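Local atomic coordinates of agmatinase (Deinococcus radiodurans, PDB entry 1WOG), a protein that probably hydrolyses agmatine to putrescine and urea and binds two manganese ions per subunit. Residues D39-F44 with G118-V123; H138-D143 with V224-D229; A144-T149 with P188-A193. One frame throughout, in Å; residues are numbered along the deposited sequence.

Contact 1. Residues D39-F44 with G118-V123; sequences DIALGF and GGDHSV. With MN (manganese (II) ion), chain G.
The carboxylate of Asp-120 reaches toward Ala-41 and divides its two oxygens between the segments. OD2 goes across. It accepts a hydrogen bond from the backbone N of Ala-41, with 3.0 Å from Ala-41 N to Asp-120 OD2. The N-H arrives on the syn side of OD2 but 28° out of the carboxylate plane, and the bond is bent, 145° at the hydrogen. The same oxygen lies close to the backbone of Asp-39, 3.0 Å from Asp-39 CA to Asp-120 OD2.

OD1 serves its own segment and is gripped twice. Its syn lone pair takes the hydroxyl of Ser-122, 2.6 Å from Ser-122 OG to Asp-120 OD1. Its anti lone pair takes the backbone N of Ser-122, which closes an Asx turn. Asp-120 CG stands between its own backbone N and carbonyl carbon (chi1 64°), and this folds OD1 back over the turn. Three donors together fix the rotation of the carboxylate.

Apolar atoms fill in around it. Ala-41 CB points toward residues 118-123 and packs 3.4 Å from Ser-122 OG. The side chain of Leu-42 crosses that of Asp-120 at a slant, with Leu-42 CD2 4.1 Å from Asp-120 CB. Asp-39 turns its carboxylate away, to a salt bridge with Arg-49. With an alanine in place of Asp-120, the Ala-41 N-H and both donors of Ser-122 would probably lose their acceptor, and the loop carrying His-121 would be freer to shift.

His-121 follows directly and binds manganese, 2.0 Å from its ND1 to the ion. The turn belongs to the Gly-Gly-Asp-His signature of the arginase family, at the C-terminal end of strand 114-118.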
loop_
_atom_site.group_PDB
_atom_site.type_symbol
_atom_site.label_atom_id
_atom_site.label_comp_id
_atom_site.label_asym_id
_atom_site.label_seq_id
_atom_site.Cartn_x
_atom_site.Cartn_y
_atom_site.Cartn_z
ATOM N N ASP A 39 6.264 21.360 -3.757
ATOM C CA ASP A 39 5.473 21.052 -2.568
ATOM C C ASP A 39 6.217 21.253 -1.255
ATOM O O ASP A 39 5.807 20.719 -0.224
ATOM C CB ASP A 39 4.921 19.615 -2.622
ATOM C CG ASP A 39 5.999 18.543 -2.465
ATOM O OD1 ASP A 39 7.154 18.873 -2.115
ATOM O OD2 ASP A 39 5.678 17.345 -2.683
ATOM N N ILE A 40 7.294 22.032 -1.273
ATOM C CA ILE A 40 8.050 22.229 -0.044
ATOM C C ILE A 40 7.490 23.318 0.864
ATOM O O ILE A 40 8.049 23.590 1.928
ATOM C CB ILE A 40 9.540 22.529 -0.333
ATOM C CG1 ILE A 40 9.676 23.777 -1.207
ATOM C CG2 ILE A 40 10.192 21.316 -0.993
ATOM C CD1 ILE A 40 11.116 24.259 -1.362
ATOM N N ALA A 41 6.378 23.926 0.462
ATOM C CA ALA A 41 5.783 24.986 1.266
ATOM C C ALA A 41 4.632 24.514 2.148
ATOM O O ALA A 41 4.190 25.251 3.026
ATOM C CB ALA A 41 5.311 26.134 0.362
ATOM N N LEU A 42 4.146 23.293 1.929
ATOM C CA LEU A 42 3.041 22.795 2.740
ATOM C C LEU A 42 3.519 22.413 4.144
ATOM O O LEU A 42 4.696 22.115 4.353
ATOM C CB LEU A 42 2.342 21.623 2.033
ATOM C CG LEU A 42 3.132 20.386 1.619
ATOM C CD1 LEU A 42 3.313 19.457 2.815
ATOM C CD2 LEU A 42 2.368 19.663 0.516
ATOM N N GLY A 43 2.603 22.434 5.108
ATOM C CA GLY A 43 2.986 22.138 6.476
ATOM C C GLY A 43 2.698 20.758 7.033
ATOM O O GLY A 43 2.835 20.550 8.242
ATOM N N PHE A 44 2.316 19.809 6.184
ATOM C CA PHE A 44 2.018 18.476 6.688
ATOM C C PHE A 44 2.601 17.352 5.832
ATOM O O PHE A 44 3.788 17.052 5.916
ATOM C CB PHE A 44 0.498 18.299 6.827
ATOM C CG PHE A 44 0.084 17.072 7.606
ATOM C CD1 PHE A 44 -1.212 16.573 7.489
ATOM C CD2 PHE A 44 0.981 16.412 8.446
ATOM C CE1 PHE A 44 -1.610 15.436 8.191
ATOM C CE2 PHE A 44 0.592 15.270 9.156
ATOM C CZ PHE A 44 -0.709 14.781 9.025
ATOM N N GLY A 118 -0.478 22.075 -9.980
ATOM C CA GLY A 118 0.408 22.135 -8.822
ATOM C C GLY A 118 0.709 20.714 -8.367
ATOM O O GLY A 118 0.168 19.775 -8.955
ATOM N N GLY A 119 1.529 20.522 -7.328
ATOM C CA GLY A 119 2.140 21.609 -6.583
ATOM C C GLY A 119 1.260 22.010 -5.411
ATOM O O GLY A 119 0.037 21.889 -5.505
ATOM N N ASP A 120 1.851 22.467 -4.306
ATOM C CA ASP A 120 1.025 22.886 -3.175
ATOM C C ASP A 120 0.403 24.239 -3.511
ATOM O O ASP A 120 0.738 24.846 -4.528
ATOM C CB ASP A 120 1.823 22.916 -1.847
ATOM C CG ASP A 120 2.956 23.930 -1.836
ATOM O OD1 ASP A 120 2.719 25.116 -2.155
ATOM O OD2 ASP A 120 4.092 23.533 -1.477
ATOM N N HIS A 121 -0.512 24.715 -2.677
ATOM C CA HIS A 121 -1.194 25.967 -2.981
ATOM C C HIS A 121 -0.329 27.220 -3.043
ATOM O O HIS A 121 -0.757 28.246 -3.584
ATOM C CB HIS A 121 -2.358 26.184 -2.005
ATOM C CG HIS A 121 -3.578 26.764 -2.653
ATOM N ND1 HIS A 121 -4.849 26.586 -2.150
ATOM C CD2 HIS A 121 -3.720 27.487 -3.790
ATOM C CE1 HIS A 121 -5.723 27.172 -2.951
ATOM N NE2 HIS A 121 -5.065 27.724 -3.954
ATOM N N SER A 122 0.889 27.149 -2.517
ATOM C CA SER A 122 1.751 28.322 -2.548
ATOM C C SER A 122 2.069 28.737 -3.984
ATOM O O SER A 122 2.393 29.898 -4.234
ATOM C CB SER A 122 3.055 28.064 -1.784
ATOM O OG SER A 122 3.991 27.341 -2.573
ATOM N N VAL A 123 1.962 27.802 -4.929
ATOM C CA VAL A 123 2.261 28.118 -6.326
ATOM C C VAL A 123 1.283 29.112 -6.957
ATOM O O VAL A 123 1.599 29.727 -7.980
ATOM C CB VAL A 123 2.298 26.843 -7.216
ATOM C CG1 VAL A 123 3.244 25.806 -6.614
ATOM C CG2 VAL A 123 0.897 26.276 -7.388
HETATM MN MN MN G . -5.500 25.870 -0.367
#

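Contact 2. Residues H138-D143 with V224-D229; sequences HVVQLD and VYFSVD. With MN (manganese (II) ion), chain H; MN (manganese (II) ion), chain G.
Val-140 and Phe-226 pair in the middle of two neighbouring parallel strands, 137-142 and 223-229, whose C-terminal ends carry Asp-143 and Asp-229 into the dimanganese site. The short strand axes are 25° apart. Five backbone hydrogen bonds join them, from Tyr-225 N to His-138 O at one end to Asp-229 N to Leu-142 O at the other.

On the face of His-138, Val-140 and Leu-142, the packing is apolar. Val-140 CG2 meets Val-224 CG1 at 3.7 Å. Val-140 CB sits at the edge of the Phe-226 ring, 3.8 Å from Phe-226 CD2. Helix 251-264 covers Leu-142 and Phe-226 on this side.

This is the centre of the arginase-type alpha/beta fold, where metal ligands gather at the C-terminal ends of the parallel strands. Both aspartates have CG extended away from the backbone N, and their carboxylate planes stand 64° apart. Asp-143 spreads its oxygens over the two ions: OD2 is 2.1 Å from manganese G, and OD1 is 2.2 Å from manganese H. Asp-229 bridges with one atom, OD2, at 2.2 Å from manganese G and 2.3 Å from manganese H. From the second shell, Gln-141 NE2 reaches Asp-143 OD2 at 3.2 Å, coming from above the carboxylate plane. Thr-178 holds the other end of that amide through Gln-141 OE1.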
loop_
_atom_site.group_PDB
_atom_site.type_symbol
_atom_site.label_atom_id
_atom_site.label_comp_id
_atom_site.label_asym_id
_atom_site.label_seq_id
_atom_site.Cartn_x
_atom_site.Cartn_y
_atom_site.Cartn_z
ATOM N N HIS A 138 -10.669 38.742 -10.595
ATOM C CA HIS A 138 -11.430 38.065 -9.552
ATOM C C HIS A 138 -10.951 36.620 -9.486
ATOM O O HIS A 138 -10.687 36.002 -10.519
ATOM C CB HIS A 138 -12.937 38.045 -9.869
ATOM C CG HIS A 138 -13.636 39.347 -9.622
ATOM N ND1 HIS A 138 -14.708 39.464 -8.765
ATOM C CD2 HIS A 138 -13.426 40.583 -10.133
ATOM C CE1 HIS A 138 -15.130 40.717 -8.756
ATOM N NE2 HIS A 138 -14.368 41.416 -9.580
ATOM N N VAL A 139 -10.826 36.086 -8.276
ATOM C CA VAL A 139 -10.429 34.693 -8.118
ATOM C C VAL A 139 -11.585 33.937 -7.479
ATOM O O VAL A 139 -12.200 34.417 -6.526
ATOM C CB VAL A 139 -9.189 34.511 -7.192
ATOM C CG1 VAL A 139 -9.004 33.015 -6.864
ATOM C CG2 VAL A 139 -7.933 35.041 -7.870
ATOM N N VAL A 140 -11.895 32.768 -8.032
ATOM C CA VAL A 140 -12.931 31.900 -7.480
ATOM C C VAL A 140 -12.123 30.705 -7.003
ATOM O O VAL A 140 -11.539 29.973 -7.797
ATOM C CB VAL A 140 -13.957 31.467 -8.540
ATOM C CG1 VAL A 140 -14.832 30.349 -7.991
ATOM C CG2 VAL A 140 -14.829 32.661 -8.914
ATOM N N GLN A 141 -12.080 30.533 -5.693
ATOM C CA GLN A 141 -11.287 29.484 -5.070
ATOM C C GLN A 141 -12.106 28.410 -4.351
ATOM O O GLN A 141 -12.938 28.729 -3.503
ATOM C CB GLN A 141 -10.317 30.172 -4.092
ATOM C CG GLN A 141 -9.770 29.329 -2.955
ATOM C CD GLN A 141 -9.079 30.181 -1.893
ATOM O OE1 GLN A 141 -9.280 31.399 -1.828
ATOM N NE2 GLN A 141 -8.279 29.542 -1.047
ATOM N N LEU A 142 -11.882 27.144 -4.706
ATOM C CA LEU A 142 -12.556 26.030 -4.036
ATOM C C LEU A 142 -11.508 25.554 -3.040
ATOM O O LEU A 142 -10.390 25.229 -3.432
ATOM C CB LEU A 142 -12.890 24.909 -5.022
ATOM C CG LEU A 142 -13.878 25.264 -6.138
ATOM C CD1 LEU A 142 -14.215 24.016 -6.921
ATOM C CD2 LEU A 142 -15.141 25.869 -5.552
ATOM N N ASP A 143 -11.858 25.490 -1.761
ATOM C CA ASP A 143 -10.849 25.127 -0.767
ATOM C C ASP A 143 -11.514 24.929 0.578
ATOM O O ASP A 143 -12.534 25.551 0.867
ATOM C CB ASP A 143 -9.855 26.299 -0.651
ATOM C CG ASP A 143 -8.478 25.891 -0.147
ATOM O OD1 ASP A 143 -8.371 25.035 0.755
ATOM O OD2 ASP A 143 -7.491 26.466 -0.655
ATOM N N VAL A 224 -12.214 36.158 -14.433
ATOM C CA VAL A 224 -12.058 35.185 -13.356
ATOM C C VAL A 224 -10.956 34.148 -13.541
ATOM O O VAL A 224 -10.800 33.566 -14.608
ATOM C CB VAL A 224 -13.396 34.426 -13.124
ATOM C CG1 VAL A 224 -13.192 33.251 -12.156
ATOM C CG2 VAL A 224 -14.447 35.383 -12.574
ATOM N N TYR A 225 -10.208 33.924 -12.466
ATOM C CA TYR A 225 -9.139 32.932 -12.428
ATOM C C TYR A 225 -9.642 31.876 -11.447
ATOM O O TYR A 225 -10.068 32.220 -10.346
ATOM C CB TYR A 225 -7.858 33.564 -11.880
ATOM C CG TYR A 225 -6.702 32.604 -11.675
ATOM C CD1 TYR A 225 -5.703 32.463 -12.646
ATOM C CD2 TYR A 225 -6.585 31.863 -10.496
ATOM C CE1 TYR A 225 -4.618 31.617 -12.444
ATOM C CE2 TYR A 225 -5.501 31.009 -10.283
ATOM C CZ TYR A 225 -4.522 30.893 -11.261
ATOM O OH TYR A 225 -3.442 30.060 -11.056
ATOM N N PHE A 226 -9.613 30.608 -11.851
ATOM C CA PHE A 226 -10.059 29.512 -10.995
ATOM C C PHE A 226 -8.895 28.882 -10.249
ATOM O O PHE A 226 -7.898 28.488 -10.861
ATOM C CB PHE A 226 -10.711 28.396 -11.820
ATOM C CG PHE A 226 -12.079 28.728 -12.336
ATOM C CD1 PHE A 226 -12.399 28.491 -13.667
ATOM C CD2 PHE A 226 -13.060 29.224 -11.488
ATOM C CE1 PHE A 226 -13.681 28.741 -14.148
ATOM C CE2 PHE A 226 -14.350 29.479 -11.960
ATOM C CZ PHE A 226 -14.658 29.234 -13.294
ATOM N N SER A 227 -9.027 28.780 -8.932
ATOM C CA SER A 227 -8.004 28.121 -8.132
ATOM C C SER A 227 -8.696 26.975 -7.410
ATOM O O SER A 227 -9.471 27.191 -6.476
ATOM C CB SER A 227 -7.376 29.073 -7.113
ATOM O OG SER A 227 -6.299 28.417 -6.468
ATOM N N VAL A 228 -8.426 25.752 -7.857
ATOM C CA VAL A 228 -9.041 24.577 -7.258
ATOM C C VAL A 228 -8.079 23.786 -6.377
ATOM O O VAL A 228 -7.132 23.164 -6.865
ATOM C CB VAL A 228 -9.606 23.630 -8.349
ATOM C CG1 VAL A 228 -10.321 22.436 -7.702
ATOM C CG2 VAL A 228 -10.563 24.400 -9.252
ATOM N N ASP A 229 -8.321 23.842 -5.072
ATOM C CA ASP A 229 -7.536 23.094 -4.094
ATOM C C ASP A 229 -8.373 21.830 -3.913
ATOM O O ASP A 229 -9.521 21.908 -3.474
ATOM C CB ASP A 229 -7.465 23.865 -2.770
ATOM C CG ASP A 229 -6.691 23.117 -1.698
ATOM O OD1 ASP A 229 -6.699 21.870 -1.710
ATOM O OD2 ASP A 229 -6.094 23.781 -0.828
HETATM MN MN MN H . -6.862 23.548 1.347
HETATM MN MN MN G . -5.500 25.870 -0.367
#

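Contact 3. Residues A144-T149 with P188-A193; sequences AHLDFT and PEAVAA. With MN (manganese (II) ion), chain H; MN (manganese (II) ion), chain G; 16D (hexane-1,6-diamine), chain I.
The ring of Phe-148 turns its edge to helix 188-196. Ala-190 O and Ala-193 CB both lie near the ring plane, with Ala-190 O 3.5 Å from Phe-148 CD2 and Ala-193 CB 4.0 Å from Phe-148 CE2. Helix 162-169 also touches this ring, through Phe-163 and Cys-167. The other flat group, the imidazole of His-145, lies on the metal side of the loop. Ala-144 CB is over one face, offset toward the rim, and C4 of the bound hexane-1,6-diamine is over the opposite face.

The loop carries most of the Asp-x-His-x-Asp motif of the arginase family, formed by Asp-143, His-145 and Asp-147 just after strand 137-142. The two metal ligands of this segment face the site, while Leu-146 and Phe-148 between and beyond them face the helix. His-145 ND1 binds manganese H at 2.2 Å. Asp-147 OD2 binds manganese G at 2.0 Å. The place of Asp-147 OD1 beside the diamine is doubtful in the model.

On the helix side the contact is made by van der Waals packing, mostly of apolar side chains. Leu-146 holds CG anti to its N (chi1 -172°), which carries the branch out to the helix. Its CD2 does the touching, 3.6 Å from Val-191 CA and 3.8 Å from Val-191 CG2. Val-191 also packs against Leu-69 of a neighbouring subunit. The small side chain of Ala-190 probably allows the close approach of the loop. Thr-149 gives its hydroxyl to a hydrogen bond with Asp-187, and the same OG1 passes 3.8 Å from Ala-190 CB. Nearest of all is Ala-190 CB itself, 3.3 Å from Phe-148 O.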
loop_
_atom_site.group_PDB
_atom_site.type_symbol
_atom_site.label_atom_id
_atom_site.label_comp_id
_atom_site.label_asym_id
_atom_site.label_seq_id
_atom_site.Cartn_x
_atom_site.Cartn_y
_atom_site.Cartn_z
ATOM N N ALA A 144 -10.931 24.068 1.403
ATOM C CA ALA A 144 -11.445 23.864 2.741
ATOM C C ALA A 144 -10.805 24.957 3.591
ATOM O O ALA A 144 -11.278 25.255 4.679
ATOM C CB ALA A 144 -11.032 22.490 3.269
ATOM N N HIS A 145 -9.725 25.547 3.083
ATOM C CA HIS A 145 -8.990 26.588 3.814
ATOM C C HIS A 145 -8.997 27.944 3.099
ATOM O O HIS A 145 -9.185 28.013 1.887
ATOM C CB HIS A 145 -7.541 26.131 4.044
ATOM C CG HIS A 145 -7.415 24.692 4.451
ATOM N ND1 HIS A 145 -7.234 23.673 3.539
ATOM C CD2 HIS A 145 -7.457 24.101 5.668
ATOM C CE1 HIS A 145 -7.168 22.518 4.178
ATOM N NE2 HIS A 145 -7.300 22.751 5.471
ATOM N N LEU A 146 -8.777 29.024 3.850
ATOM C CA LEU A 146 -8.793 30.365 3.268
ATOM C C LEU A 146 -7.498 30.746 2.549
ATOM O O LEU A 146 -7.538 31.366 1.491
ATOM C CB LEU A 146 -9.116 31.404 4.355
ATOM C CG LEU A 146 -9.362 32.840 3.873
ATOM C CD1 LEU A 146 -10.587 32.881 2.966
ATOM C CD2 LEU A 146 -9.564 33.755 5.077
ATOM N N ASP A 147 -6.357 30.372 3.122
ATOM C CA ASP A 147 -5.054 30.680 2.531
ATOM C C ASP A 147 -4.822 32.177 2.321
ATOM O O ASP A 147 -4.304 32.603 1.280
ATOM C CB ASP A 147 -4.878 29.938 1.199
ATOM C CG ASP A 147 -4.832 28.428 1.374
ATOM O OD1 ASP A 147 -4.664 27.967 2.520
ATOM O OD2 ASP A 147 -4.953 27.701 0.369
ATOM N N PHE A 148 -5.194 32.972 3.319
ATOM C CA PHE A 148 -5.013 34.419 3.252
ATOM C C PHE A 148 -4.200 34.892 4.463
ATOM O O PHE A 148 -4.332 36.032 4.915
ATOM C CB PHE A 148 -6.373 35.127 3.233
ATOM C CG PHE A 148 -6.320 36.512 2.650
ATOM C CD1 PHE A 148 -5.974 36.699 1.318
ATOM C CD2 PHE A 148 -6.583 37.629 3.438
ATOM C CE1 PHE A 148 -5.886 37.983 0.774
ATOM C CE2 PHE A 148 -6.497 38.912 2.904
ATOM C CZ PHE A 148 -6.146 39.088 1.572
ATOM N N THR A 149 -3.355 34.003 4.973
ATOM C CA THR A 149 -2.517 34.304 6.132
ATOM C C THR A 149 -1.269 35.101 5.756
ATOM O O THR A 149 -0.688 34.906 4.690
ATOM C CB THR A 149 -2.094 32.994 6.836
ATOM O OG1 THR A 149 -3.238 32.419 7.477
ATOM C CG2 THR A 149 -1.002 33.251 7.876
ATOM N N PRO A 188 -7.811 34.005 12.550
ATOM C CA PRO A 188 -8.740 35.139 12.679
ATOM C C PRO A 188 -8.321 36.427 11.976
ATOM O O PRO A 188 -9.171 37.187 11.513
ATOM C CB PRO A 188 -8.863 35.317 14.192
ATOM C CG PRO A 188 -7.510 34.923 14.676
ATOM C CD PRO A 188 -7.198 33.682 13.851
ATOM N N GLU A 189 -7.018 36.678 11.904
ATOM C CA GLU A 189 -6.515 37.881 11.249
ATOM C C GLU A 189 -6.754 37.751 9.746
ATOM O O GLU A 189 -7.179 38.701 9.092
ATOM C CB GLU A 189 -5.018 38.048 11.534
ATOM C CG GLU A 189 -4.414 39.404 11.145
ATOM C CD GLU A 189 -4.219 39.584 9.650
ATOM O OE1 GLU A 189 -3.954 38.579 8.946
ATOM O OE2 GLU A 189 -4.304 40.739 9.176
ATOM N N ALA A 190 -6.500 36.557 9.216
ATOM C CA ALA A 190 -6.679 36.288 7.793
ATOM C C ALA A 190 -8.144 36.436 7.380
ATOM O O ALA A 190 -8.450 37.087 6.376
ATOM C CB ALA A 190 -6.177 34.883 7.460
ATOM N N VAL A 191 -9.043 35.831 8.154
ATOM C CA VAL A 191 -10.472 35.910 7.856
ATOM C C VAL A 191 -10.962 37.355 7.928
ATOM O O VAL A 191 -11.653 37.824 7.030
ATOM C CB VAL A 191 -11.298 35.049 8.839
ATOM C CG1 VAL A 191 -12.789 35.248 8.601
ATOM C CG2 VAL A 191 -10.931 33.579 8.666
ATOM N N ALA A 192 -10.598 38.065 8.994
ATOM C CA ALA A 192 -11.030 39.452 9.144
ATOM C C ALA A 192 -10.438 40.349 8.057
ATOM O O ALA A 192 -11.124 41.234 7.539
ATOM C CB ALA A 192 -10.654 39.977 10.530
ATOM N N ALA A 193 -9.174 40.123 7.709
ATOM C CA ALA A 193 -8.527 40.916 6.668
ATOM C C ALA A 193 -9.241 40.666 5.342
ATOM O O ALA A 193 -9.563 41.603 4.608
ATOM C CB ALA A 193 -7.048 40.538 6.551
HETATM MN MN MN H . -6.862 23.548 1.347
HETATM MN MN MN G . -5.500 25.870 -0.367
HETATM N N1 16D I . -5.432 29.336 5.499
HETATM C C1 16D I . -4.512 28.609 6.438
HETATM C C2 16D I . -4.408 27.115 6.057
HETATM C C3 16D I . -4.254 26.915 4.582
HETATM C C4 16D I . -3.574 25.661 4.201
HETATM C C5 16D I . -3.500 25.642 2.745
HETATM C C6 16D I . -3.827 24.635 1.954
HETATM N N2 16D I . -3.860 23.418 2.477
#

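In the fold
All three contacts are buried. Contact 2 is the core, about 7 Å from its centre to that of the chain, and touches no other subunit. Contacts 1 and 3, at about 13 and 19 Å, lie further out and border neighbouring subunits. Contact 2 joins two sheet strands, contact 1 two loops, and contact 3 a loop and a helix. Residues 144-149 of contact 3 directly follow 138-143 of contact 2. Their chemistry differs: a carboxylate in an Asx turn, a strand pair ending in metal ligands, and mostly apolar packing. All supply ligands to manganese G. Probable hydrogen bonds connect them, His-121 NE2 to Ser-227 OG at 2.9 Å and Gln-141 NE2 to Leu-146 O at 3.2 Å.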